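Putative 4-amino-4-deoxychorismate lyase (Thermus thermophilus, PDB 2ZGI) binds pyridoxal 5'-phosphate and is probably a lyase of the class-IV aminotransferase family, putatively acting on 4-amino-4-deoxychorismate. Local coordinates at residues 69-73 against 92-96; 109-114 against 143-149; 163-169 against 210-216. One frame throughout, in Å; residues are numbered along the deposited sequence.

Contact 1. Residues 69-73 against 92-96; sequences LLRAF and SEARP
Leu-69, in the last turn of helix 59-72, and Phe-73, just after it, pack on Ala-94 of strand 89-96. This is helix-on-sheet packing in the N-terminal part of a class-IV aminotransferase fold, where the strand is the last within the chain of a four-stranded antiparallel sheet. No hydrogen bond crosses between the segments, and the contact is one of apolar surfaces with a buried area of 259 Å². Leu-69 can be followed outward from its backbone. Its CB rests on the methyl of Ala-94, CB to CB 3.9 Å. CG stands anti to the carbonyl carbon (chi1 -62°), and the chain then runs on extended through chi2, which carries CD1 to the backbone of Ser-92 and Glu-93. There CD1 of Leu-69 lies 3.6 Å from N of Glu-93 and also meets CB of Ser-92 at 3.9 Å. The other methyl, CD2, comes within 3.9 Å of O of Ser-92, so the fork of the leucine spans the peptide between Ser-92 and Glu-93. Ser-92 itself turns its OG to Asp-65 of the same helix, a hydrogen bond that joins helix and strand beside the leucine. From strand 78-86, Leu-81 touches Ala-94 and Leu-79 touches Phe-73. Beyond the strand, Ser-92 and Glu-93 pair antiparallel with a strand of the second subunit, which continues the sheet across the interface, and Met-1 of that subunit packs on Leu-69. The side chains of Phe-73 and Pro-96 cross obliquely, with CE1 of Phe-73 4.1 Å from CD of Pro-96; CE2 of Phe-73 is 4.0 Å from CB of Ala-94 and makes the ring's closest approach at the carbonyl O of Ala-94, 3.5 Å.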
loop_
_atom_site.group_PDB
_atom_site.type_symbol
_atom_site.label_atom_id
_atom_site.label_comp_id
_atom_site.label_asym_id
_atom_site.label_seq_id
_atom_site.Cartn_x
_atom_site.Cartn_y
_atom_site.Cartn_z
ATOM N N LEU D 69 8.681 40.830 19.333
ATOM C CA LEU D 69 7.526 40.589 18.468
ATOM C C LEU D 69 6.271 41.222 19.055
ATOM O O LEU D 69 5.503 41.884 18.345
ATOM C CB LEU D 69 7.322 39.088 18.212
ATOM C CG LEU D 69 8.432 38.311 17.497
ATOM C CD1 LEU D 69 8.124 36.828 17.462
ATOM C CD2 LEU D 69 8.685 38.851 16.061
ATOM N N LEU D 70 6.060 40.991 20.343
ATOM C CA LEU D 70 4.912 41.531 21.077
ATOM C C LEU D 70 4.905 43.069 21.119
ATOM O O LEU D 70 3.837 43.706 21.073
ATOM C CB LEU D 70 4.904 40.969 22.496
ATOM C CG LEU D 70 4.034 39.747 22.848
ATOM C CD1 LEU D 70 3.540 38.943 21.679
ATOM C CD2 LEU D 70 4.693 38.850 23.872
ATOM N N ARG D 71 6.094 43.648 21.213
ATOM C CA ARG D 71 6.248 45.099 21.145
ATOM C C ARG D 71 5.875 45.671 19.792
ATOM O O ARG D 71 5.366 46.785 19.721
ATOM C CB ARG D 71 7.656 45.507 21.564
ATOM C CG ARG D 71 7.751 45.528 23.080
ATOM C CD ARG D 71 9.146 45.389 23.608
ATOM N NE ARG D 71 9.140 45.485 25.073
ATOM C CZ ARG D 71 10.157 45.937 25.799
ATOM N NH1 ARG D 71 11.268 46.351 25.197
ATOM N NH2 ARG D 71 10.059 45.984 27.126
ATOM N N ALA D 72 6.079 44.888 18.736
ATOM C CA ALA D 72 5.768 45.316 17.382
ATOM C C ALA D 72 4.266 45.336 17.092
ATOM O O ALA D 72 3.834 45.975 16.127
ATOM C CB ALA D 72 6.484 44.443 16.375
ATOM N N PHE D 73 3.477 44.650 17.922
ATOM C CA PHE D 73 2.019 44.571 17.725
ATOM C C PHE D 73 1.226 44.865 18.987
ATOM O O PHE D 73 0.421 44.020 19.420
ATOM C CB PHE D 73 1.618 43.191 17.210
ATOM C CG PHE D 73 2.157 42.870 15.857
ATOM C CD1 PHE D 73 1.470 43.263 14.711
ATOM C CD2 PHE D 73 3.340 42.156 15.723
ATOM C CE1 PHE D 73 1.967 42.970 13.458
ATOM C CE2 PHE D 73 3.843 41.855 14.470
ATOM C CZ PHE D 73 3.166 42.261 13.338
ATOM N N SER D 92 11.881 33.564 14.559
ATOM C CA SER D 92 10.740 33.932 15.384
ATOM C C SER D 92 9.982 35.003 14.631
ATOM O O SER D 92 10.578 35.984 14.128
ATOM C CB SER D 92 11.189 34.441 16.766
ATOM O OG SER D 92 12.002 33.461 17.409
ATOM N N GLU D 93 8.676 34.794 14.498
ATOM C CA GLU D 93 7.843 35.722 13.731
ATOM C C GLU D 93 6.435 35.844 14.280
ATOM O O GLU D 93 5.948 34.943 14.976
ATOM C CB GLU D 93 7.780 35.275 12.277
ATOM C CG GLU D 93 7.481 33.815 12.118
ATOM C CD GLU D 93 7.690 33.377 10.698
ATOM O OE1 GLU D 93 8.664 32.610 10.475
ATOM O OE2 GLU D 93 6.904 33.846 9.824
ATOM N N ALA D 94 5.791 36.966 13.960
ATOM C CA ALA D 94 4.466 37.269 14.454
ATOM C C ALA D 94 3.719 38.016 13.403
ATOM O O ALA D 94 4.271 38.878 12.701
ATOM C CB ALA D 94 4.532 38.108 15.733
ATOM N N ARG D 95 2.444 37.692 13.293
ATOM C CA ARG D 95 1.594 38.412 12.387
ATOM C C ARG D 95 0.190 38.442 12.992
ATOM O O ARG D 95 -0.163 37.570 13.809
ATOM C CB ARG D 95 1.598 37.754 10.999
ATOM C CG ARG D 95 0.759 36.503 10.915
ATOM C CD ARG D 95 1.149 35.674 9.746
ATOM N NE ARG D 95 0.263 34.528 9.604
ATOM C CZ ARG D 95 0.584 33.428 8.934
ATOM N NH1 ARG D 95 1.786 33.318 8.372
ATOM N NH2 ARG D 95 -0.287 32.430 8.852
ATOM N N PRO D 96 -0.612 39.431 12.565
ATOM C CA PRO D 96 -1.998 39.547 13.007
ATOM C C PRO D 96 -2.736 38.233 12.755
ATOM O O PRO D 96 -2.535 37.603 11.709
ATOM C CB PRO D 96 -2.562 40.610 12.062
ATOM C CG PRO D 96 -1.753 40.431 10.767
ATOM C CD PRO D 96 -0.354 40.268 11.368
#

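Contact 2. Residues 109-114 against 143-149; sequences VRVRLT and EGAFEGL
Val-109 and Phe-146 meet closely at their first side-chain carbons, CB to CB 3.5 Å, and CG and CD2 of the ring still touch the valine methyls. N of Phe-146 bonds to O of Arg-110, while the methyl of Ala-145 lies against that same carbonyl. The guanidinium of Arg-110 folds back, bent at chi3 (-90°), to set one face over O of Gly-144. NH2 of Arg-110 is 2.7 Å from this oxygen, but the angle is too poor for a hydrogen bond. From here the segments run as parallel strands of a beta-alpha-beta unit connected through helix 131-142. Arg-112 gives its N to O of Glu-147 and takes N of Leu-149 on its own O, at 2.8 Å. O of Leu-149 is gripped twice by Thr-114, by N at 2.9 Å and by OG1 at 2.8 Å, the two donors reaching it from opposite faces of its plane. On the face carrying Val-111 and Leu-149, CG2 of the valine packs on CD1 of the leucine at 3.8 Å. On the other face the guanidinium of Arg-112 stacks with the carboxylate of Glu-143, their planes 26° apart. This ion pair is long, NE to OE2 3.7 Å, and no N-H points at the oxygen; the stronger partner of NE is Glu-139 on the helix. Gly-144, at positive phi, closes that helix as the C' residue of a Schellman motif. Farther out, OG of Ser-161 and the backbone N of Arg-162 hold the carboxylate of Glu-147, while the Arg-162 side chain makes a cation-pi contact with Phe-146.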
loop_
_atom_site.group_PDB
_atom_site.type_symbol
_atom_site.label_atom_id
_atom_site.label_comp_id
_atom_site.label_asym_id
_atom_site.label_seq_id
_atom_site.Cartn_x
_atom_site.Cartn_y
_atom_site.Cartn_z
ATOM N N VAL D 109 -17.376 22.190 10.344
ATOM C CA VAL D 109 -16.698 22.157 9.059
ATOM C C VAL D 109 -16.752 20.741 8.444
ATOM O O VAL D 109 -17.085 19.773 9.134
ATOM C CB VAL D 109 -15.212 22.587 9.193
ATOM C CG1 VAL D 109 -15.101 24.022 9.773
ATOM C CG2 VAL D 109 -14.428 21.593 10.055
ATOM N N ARG D 110 -16.427 20.663 7.154
ATOM C CA ARG D 110 -16.243 19.407 6.410
ATOM C C ARG D 110 -14.775 18.968 6.461
ATOM O O ARG D 110 -13.877 19.822 6.374
ATOM C CB ARG D 110 -16.646 19.589 4.941
ATOM C CG ARG D 110 -18.140 19.943 4.712
ATOM C CD ARG D 110 -18.528 19.864 3.223
ATOM N NE ARG D 110 -18.357 21.129 2.490
ATOM C CZ ARG D 110 -18.276 21.241 1.153
ATOM N NH1 ARG D 110 -18.331 20.168 0.368
ATOM N NH2 ARG D 110 -18.124 22.438 0.592
ATOM N N VAL D 111 -14.536 17.659 6.614
ATOM C CA VAL D 111 -13.210 17.094 6.347
ATOM C C VAL D 111 -13.218 16.216 5.104
ATOM O O VAL D 111 -14.266 15.737 4.664
ATOM C CB VAL D 111 -12.585 16.275 7.522
ATOM C CG1 VAL D 111 -12.528 17.105 8.781
ATOM C CG2 VAL D 111 -13.322 14.920 7.763
ATOM N N ARG D 112 -12.038 16.002 4.560
ATOM C CA ARG D 112 -11.833 15.064 3.504
ATOM C C ARG D 112 -10.747 14.085 3.972
ATOM O O ARG D 112 -9.635 14.492 4.371
ATOM C CB ARG D 112 -11.367 15.821 2.265
ATOM C CG ARG D 112 -10.666 14.981 1.246
ATOM C CD ARG D 112 -11.664 14.327 0.294
ATOM N NE ARG D 112 -11.006 13.823 -0.913
ATOM C CZ ARG D 112 -11.653 13.254 -1.931
ATOM N NH1 ARG D 112 -12.978 13.159 -1.913
ATOM N NH2 ARG D 112 -10.974 12.798 -2.971
ATOM N N LEU D 113 -11.063 12.797 3.936
ATOM C CA LEU D 113 -10.032 11.785 4.147
ATOM C C LEU D 113 -9.204 11.647 2.873
ATOM O O LEU D 113 -9.759 11.415 1.788
ATOM C CB LEU D 113 -10.671 10.437 4.525
ATOM C CG LEU D 113 -9.751 9.220 4.565
ATOM C CD1 LEU D 113 -8.690 9.415 5.629
ATOM C CD2 LEU D 113 -10.567 7.933 4.811
ATOM N N THR D 114 -7.885 11.810 2.972
ATOM C CA THR D 114 -7.056 11.693 1.773
ATOM C C THR D 114 -6.298 10.371 1.787
ATOM O O THR D 114 -6.336 9.653 2.772
ATOM C CB THR D 114 -6.074 12.885 1.628
ATOM O OG1 THR D 114 -4.915 12.677 2.472
ATOM C CG2 THR D 114 -6.759 14.222 1.981
ATOM N N GLU D 143 -11.855 19.819 -2.836
ATOM C CA GLU D 143 -13.143 19.157 -2.577
ATOM C C GLU D 143 -14.077 19.953 -1.702
ATOM O O GLU D 143 -15.043 19.404 -1.173
ATOM C CB GLU D 143 -12.917 17.810 -1.878
ATOM C CG GLU D 143 -13.097 16.612 -2.777
ATOM C CD GLU D 143 -12.048 16.550 -3.824
ATOM O OE1 GLU D 143 -12.391 16.546 -5.046
ATOM O OE2 GLU D 143 -10.871 16.536 -3.407
ATOM N N GLY D 144 -13.777 21.229 -1.502
ATOM C CA GLY D 144 -14.646 22.097 -0.731
ATOM C C GLY D 144 -14.652 21.856 0.768
ATOM O O GLY D 144 -15.566 22.319 1.450
ATOM N N ALA D 145 -13.644 21.124 1.278
ATOM C CA ALA D 145 -13.516 20.801 2.714
ATOM C C ALA D 145 -12.526 21.694 3.459
ATOM O O ALA D 145 -11.644 22.277 2.841
ATOM C CB ALA D 145 -13.107 19.339 2.893
ATOM N N PHE D 146 -12.664 21.754 4.787
ATOM C CA PHE D 146 -11.788 22.568 5.639
ATOM C C PHE D 146 -10.428 21.919 5.900
ATOM O O PHE D 146 -9.385 22.587 5.883
ATOM C CB PHE D 146 -12.478 22.932 6.970
ATOM C CG PHE D 146 -11.586 23.699 7.917
ATOM C CD1 PHE D 146 -11.398 25.079 7.757
ATOM C CD2 PHE D 146 -10.895 23.041 8.936
ATOM C CE1 PHE D 146 -10.556 25.788 8.628
ATOM C CE2 PHE D 146 -10.040 23.748 9.807
ATOM C CZ PHE D 146 -9.876 25.108 9.652
ATOM N N GLU D 147 -10.428 20.616 6.153
ATOM C CA GLU D 147 -9.187 19.961 6.546
ATOM C C GLU D 147 -9.056 18.646 5.825
ATOM O O GLU D 147 -10.064 17.967 5.572
ATOM C CB GLU D 147 -9.159 19.718 8.064
ATOM C CG GLU D 147 -7.898 18.942 8.630
ATOM C CD GLU D 147 -6.619 19.752 8.469
ATOM O OE1 GLU D 147 -6.064 20.230 9.500
ATOM O OE2 GLU D 147 -6.180 19.949 7.323
ATOM N N GLY D 148 -7.816 18.284 5.510
ATOM C CA GLY D 148 -7.523 16.978 4.926
ATOM C C GLY D 148 -6.903 16.091 5.975
ATOM O O GLY D 148 -6.045 16.554 6.758
ATOM N N LEU D 149 -7.357 14.830 6.008
ATOM C CA LEU D 149 -6.803 13.811 6.911
ATOM C C LEU D 149 -5.803 12.887 6.232
ATOM O O LEU D 149 -5.951 12.550 5.038
ATOM C CB LEU D 149 -7.939 12.999 7.583
ATOM C CG LEU D 149 -9.022 13.864 8.255
ATOM C CD1 LEU D 149 -10.182 13.033 8.818
ATOM C CD2 LEU D 149 -8.477 14.767 9.341
#

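Contact 3. Residues 163-169 against 210-216; sequences TSPLLFR and RGHLLLA. With PLP (pyridoxal-5'-phosphate), chain P.
Strands 164-169 and 212-217 run antiparallel, and Ser-164, Leu-166 and Phe-168 each exchange a pair of N-H...O bonds with Ala-216, Leu-214 and His-212 respectively. This ladder belongs to the mixed sheet of the C-terminal part of the class-IV aminotransferase fold, and side chains alternate between its two faces. On one face CD1 of Leu-166 packs on CB of Ala-216 at 3.7 Å, and CB of Phe-168 meets CD1 of Leu-214 at 4.2 Å; Val-188 of helix 183-194 covers Leu-166 on this side. On the other face CB of Pro-165 touches CD2 of Leu-215, while Leu-167, its CG anti to the backbone N (chi1 -178°), brings CD1 to 4.1 Å from CD2 of Leu-213. CD1 of Leu-167 also lies against O of Arg-210. That oxygen receives NH1 of Arg-169 in a weak, bent hydrogen bond at the guanidinium edge, made possible by a turn at chi3. The two guanidinium groups stand nearly perpendicular, 86° apart. Close by, CA of Gly-211 makes a CA-H...O contact to O of Phe-168. At the opposite end the ladder reaches the cofactor. OG1 of Thr-163 sits 3.4 Å from CD2 of Leu-215, but its polar partner is Glu-147. OG of Ser-164 lies 3.4 Å from C6 of PLP and binds a water at 2.7 Å, and that water donates to phosphate O1P of PLP at a short 2.5 Å.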
loop_
_atom_site.group_PDB
_atom_site.type_symbol
_atom_site.label_atom_id
_atom_site.label_comp_id
_atom_site.label_asym_id
_atom_site.label_seq_id
_atom_site.Cartn_x
_atom_site.Cartn_y
_atom_site.Cartn_z
ATOM N N THR D 163 -4.332 20.274 11.989
ATOM C CA THR D 163 -5.127 20.070 13.190
ATOM C C THR D 163 -5.057 18.599 13.609
ATOM O O THR D 163 -4.690 17.737 12.812
ATOM C CB THR D 163 -6.607 20.490 13.000
ATOM O OG1 THR D 163 -7.182 19.726 11.923
ATOM C CG2 THR D 163 -6.725 22.021 12.719
ATOM N N SER D 164 -5.412 18.341 14.859
ATOM C CA SER D 164 -5.335 17.007 15.453
ATOM C C SER D 164 -6.765 16.460 15.551
ATOM O O SER D 164 -7.630 17.092 16.158
ATOM C CB SER D 164 -4.750 17.091 16.860
ATOM O OG SER D 164 -3.453 17.652 16.863
ATOM N N PRO D 165 -7.026 15.295 14.942
ATOM C CA PRO D 165 -8.414 14.847 14.972
ATOM C C PRO D 165 -8.799 14.109 16.271
ATOM O O PRO D 165 -7.981 13.373 16.855
ATOM C CB PRO D 165 -8.519 13.951 13.734
ATOM C CG PRO D 165 -7.152 13.462 13.518
ATOM C CD PRO D 165 -6.205 14.519 13.995
ATOM N N LEU D 166 -10.027 14.352 16.720
ATOM C CA LEU D 166 -10.594 13.670 17.886
ATOM C C LEU D 166 -11.938 13.070 17.507
ATOM O O LEU D 166 -12.640 13.601 16.647
ATOM C CB LEU D 166 -10.833 14.650 19.038
ATOM C CG LEU D 166 -9.674 15.351 19.755
ATOM C CD1 LEU D 166 -9.285 16.656 19.077
ATOM C CD2 LEU D 166 -10.136 15.674 21.153
ATOM N N LEU D 167 -12.304 11.984 18.185
ATOM C CA LEU D 167 -13.588 11.328 17.964
ATOM C C LEU D 167 -14.392 11.290 19.264
ATOM O O LEU D 167 -13.866 10.911 20.308
ATOM C CB LEU D 167 -13.354 9.906 17.456
ATOM C CG LEU D 167 -14.581 9.050 17.122
ATOM C CD1 LEU D 167 -15.316 9.597 15.919
ATOM C CD2 LEU D 167 -14.136 7.616 16.878
ATOM N N PHE D 168 -15.663 11.682 19.197
ATOM C CA PHE D 168 -16.534 11.618 20.362
ATOM C C PHE D 168 -17.741 10.743 20.088
ATOM O O PHE D 168 -18.505 10.993 19.155
ATOM C CB PHE D 168 -16.997 13.008 20.811
ATOM C CG PHE D 168 -17.849 12.985 22.059
ATOM C CD1 PHE D 168 -17.263 12.871 23.309
ATOM C CD2 PHE D 168 -19.237 13.049 21.973
ATOM C CE1 PHE D 168 -18.051 12.835 24.469
ATOM C CE2 PHE D 168 -20.024 13.019 23.117
ATOM C CZ PHE D 168 -19.424 12.917 24.371
ATOM N N ARG D 169 -17.901 9.716 20.920
ATOM C CA ARG D 169 -19.047 8.805 20.834
ATOM C C ARG D 169 -19.556 8.463 22.234
ATOM O O ARG D 169 -18.771 8.271 23.165
ATOM C CB ARG D 169 -18.686 7.541 20.042
ATOM C CG ARG D 169 -19.810 6.501 19.939
ATOM C CD ARG D 169 -19.392 5.174 19.254
ATOM N NE ARG D 169 -18.148 4.582 19.762
ATOM C CZ ARG D 169 -16.993 4.580 19.094
ATOM N NH1 ARG D 169 -16.924 5.142 17.890
ATOM N NH2 ARG D 169 -15.904 4.017 19.620
ATOM N N ARG D 210 -16.842 6.306 14.073
ATOM C CA ARG D 210 -18.262 6.438 14.347
ATOM C C ARG D 210 -18.425 7.446 15.456
ATOM O O ARG D 210 -17.837 7.309 16.525
ATOM C CB ARG D 210 -18.845 5.085 14.783
ATOM C CG ARG D 210 -18.649 3.977 13.758
ATOM C CD ARG D 210 -19.469 4.225 12.515
ATOM N NE ARG D 210 -19.177 3.242 11.475
ATOM C CZ ARG D 210 -18.303 3.415 10.483
ATOM N NH1 ARG D 210 -17.596 4.543 10.385
ATOM N NH2 ARG D 210 -18.127 2.445 9.588
ATOM N N GLY D 211 -19.228 8.468 15.196
ATOM C CA GLY D 211 -19.489 9.472 16.202
ATOM C C GLY D 211 -19.188 10.841 15.639
ATOM O O GLY D 211 -19.255 11.051 14.431
ATOM N N HIS D 212 -18.839 11.762 16.530
ATOM C CA HIS D 212 -18.558 13.135 16.137
ATOM C C HIS D 212 -17.060 13.375 16.087
ATOM O O HIS D 212 -16.364 13.217 17.093
ATOM C CB HIS D 212 -19.239 14.110 17.098
ATOM C CG HIS D 212 -20.728 13.971 17.120
ATOM N ND1 HIS D 212 -21.545 14.588 16.195
ATOM C CD2 HIS D 212 -21.543 13.248 17.923
ATOM C CE1 HIS D 212 -22.803 14.275 16.447
ATOM N NE2 HIS D 212 -22.831 13.466 17.493
ATOM N N LEU D 213 -16.576 13.714 14.896
ATOM C CA LEU D 213 -15.196 14.163 14.726
ATOM C C LEU D 213 -15.045 15.625 15.135
ATOM O O LEU D 213 -15.978 16.428 14.991
ATOM C CB LEU D 213 -14.717 13.993 13.278
ATOM C CG LEU D 213 -14.155 12.628 12.847
ATOM C CD1 LEU D 213 -13.706 12.687 11.381
ATOM C CD2 LEU D 213 -12.989 12.151 13.753
ATOM N N LEU D 214 -13.880 15.948 15.686
ATOM C CA LEU D 214 -13.512 17.321 15.966
ATOM C C LEU D 214 -12.029 17.509 15.638
ATOM O O LEU D 214 -11.277 16.526 15.519
ATOM C CB LEU D 214 -13.798 17.712 17.428
ATOM C CG LEU D 214 -15.237 17.654 17.989
ATOM C CD1 LEU D 214 -15.425 16.340 18.726
ATOM C CD2 LEU D 214 -15.516 18.825 18.928
ATOM N N LEU D 215 -11.636 18.776 15.493
ATOM C CA LEU D 215 -10.287 19.174 15.122
ATOM C C LEU D 215 -9.728 20.151 16.144
ATOM O O LEU D 215 -10.369 21.150 16.459
ATOM C CB LEU D 215 -10.300 19.837 13.737
ATOM C CG LEU D 215 -10.818 19.004 12.552
ATOM C CD1 LEU D 215 -10.895 19.890 11.310
ATOM C CD2 LEU D 215 -9.922 17.767 12.301
ATOM N N ALA D 216 -8.546 19.853 16.665
ATOM C CA ALA D 216 -7.896 20.718 17.634
ATOM C C ALA D 216 -6.590 21.234 17.039
ATOM O O ALA D 216 -5.875 20.483 16.408
ATOM C CB ALA D 216 -7.617 19.945 18.900
HETATM N N1 PLP P . -1.299 18.202 13.072
HETATM C C2 PLP P . -0.221 18.640 12.389
HETATM C C2A PLP P . 0.275 17.845 11.216
HETATM C C3 PLP P . 0.411 19.832 12.762
HETATM O O3 PLP P . 1.496 20.235 12.042
HETATM C C4 PLP P . -0.069 20.536 13.873
HETATM C C4A PLP P . 0.577 21.807 14.380
HETATM C C5 PLP P . -1.164 20.040 14.577
HETATM C C6 PLP P . -1.755 18.856 14.138
HETATM C C5A PLP P . -1.766 20.762 15.764
HETATM O O4P PLP P . -0.918 20.851 16.909
HETATM P P PLP P . -1.093 21.953 18.057
HETATM O O1P PLP P . -2.421 21.702 18.726
HETATM O O2P PLP P . -1.084 23.333 17.437
HETATM O O3P PLP P . 0.125 21.642 18.864
HETATM O O HOH W 1 -3.641 19.532 18.850
#

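Overall arrangement
From the N terminus the chain first closes contact 1, where strand 89-96 returns past strand 78-86 to the end of helix 59-72 in the N-terminal part of the fold. Contact 2 opens after that and closes across helix 131-142; contact 3 follows, spanning strand 172-176, helix 183-194 and strand 198-202. The three loops stand in series, none nested or crossed. Contact 1 lies about 30 Å from contact 2 and about 32 Å from contact 3, centre to centre, and touches neither. Contacts 2 and 3, about 13 Å apart by centres, join their two sheets: Leu-215 packs on Val-111, Phe-146 and Glu-147, and Glu-147 OE1 probably bonds to Thr-163 OG1 (2.7 Å), near the cofactor.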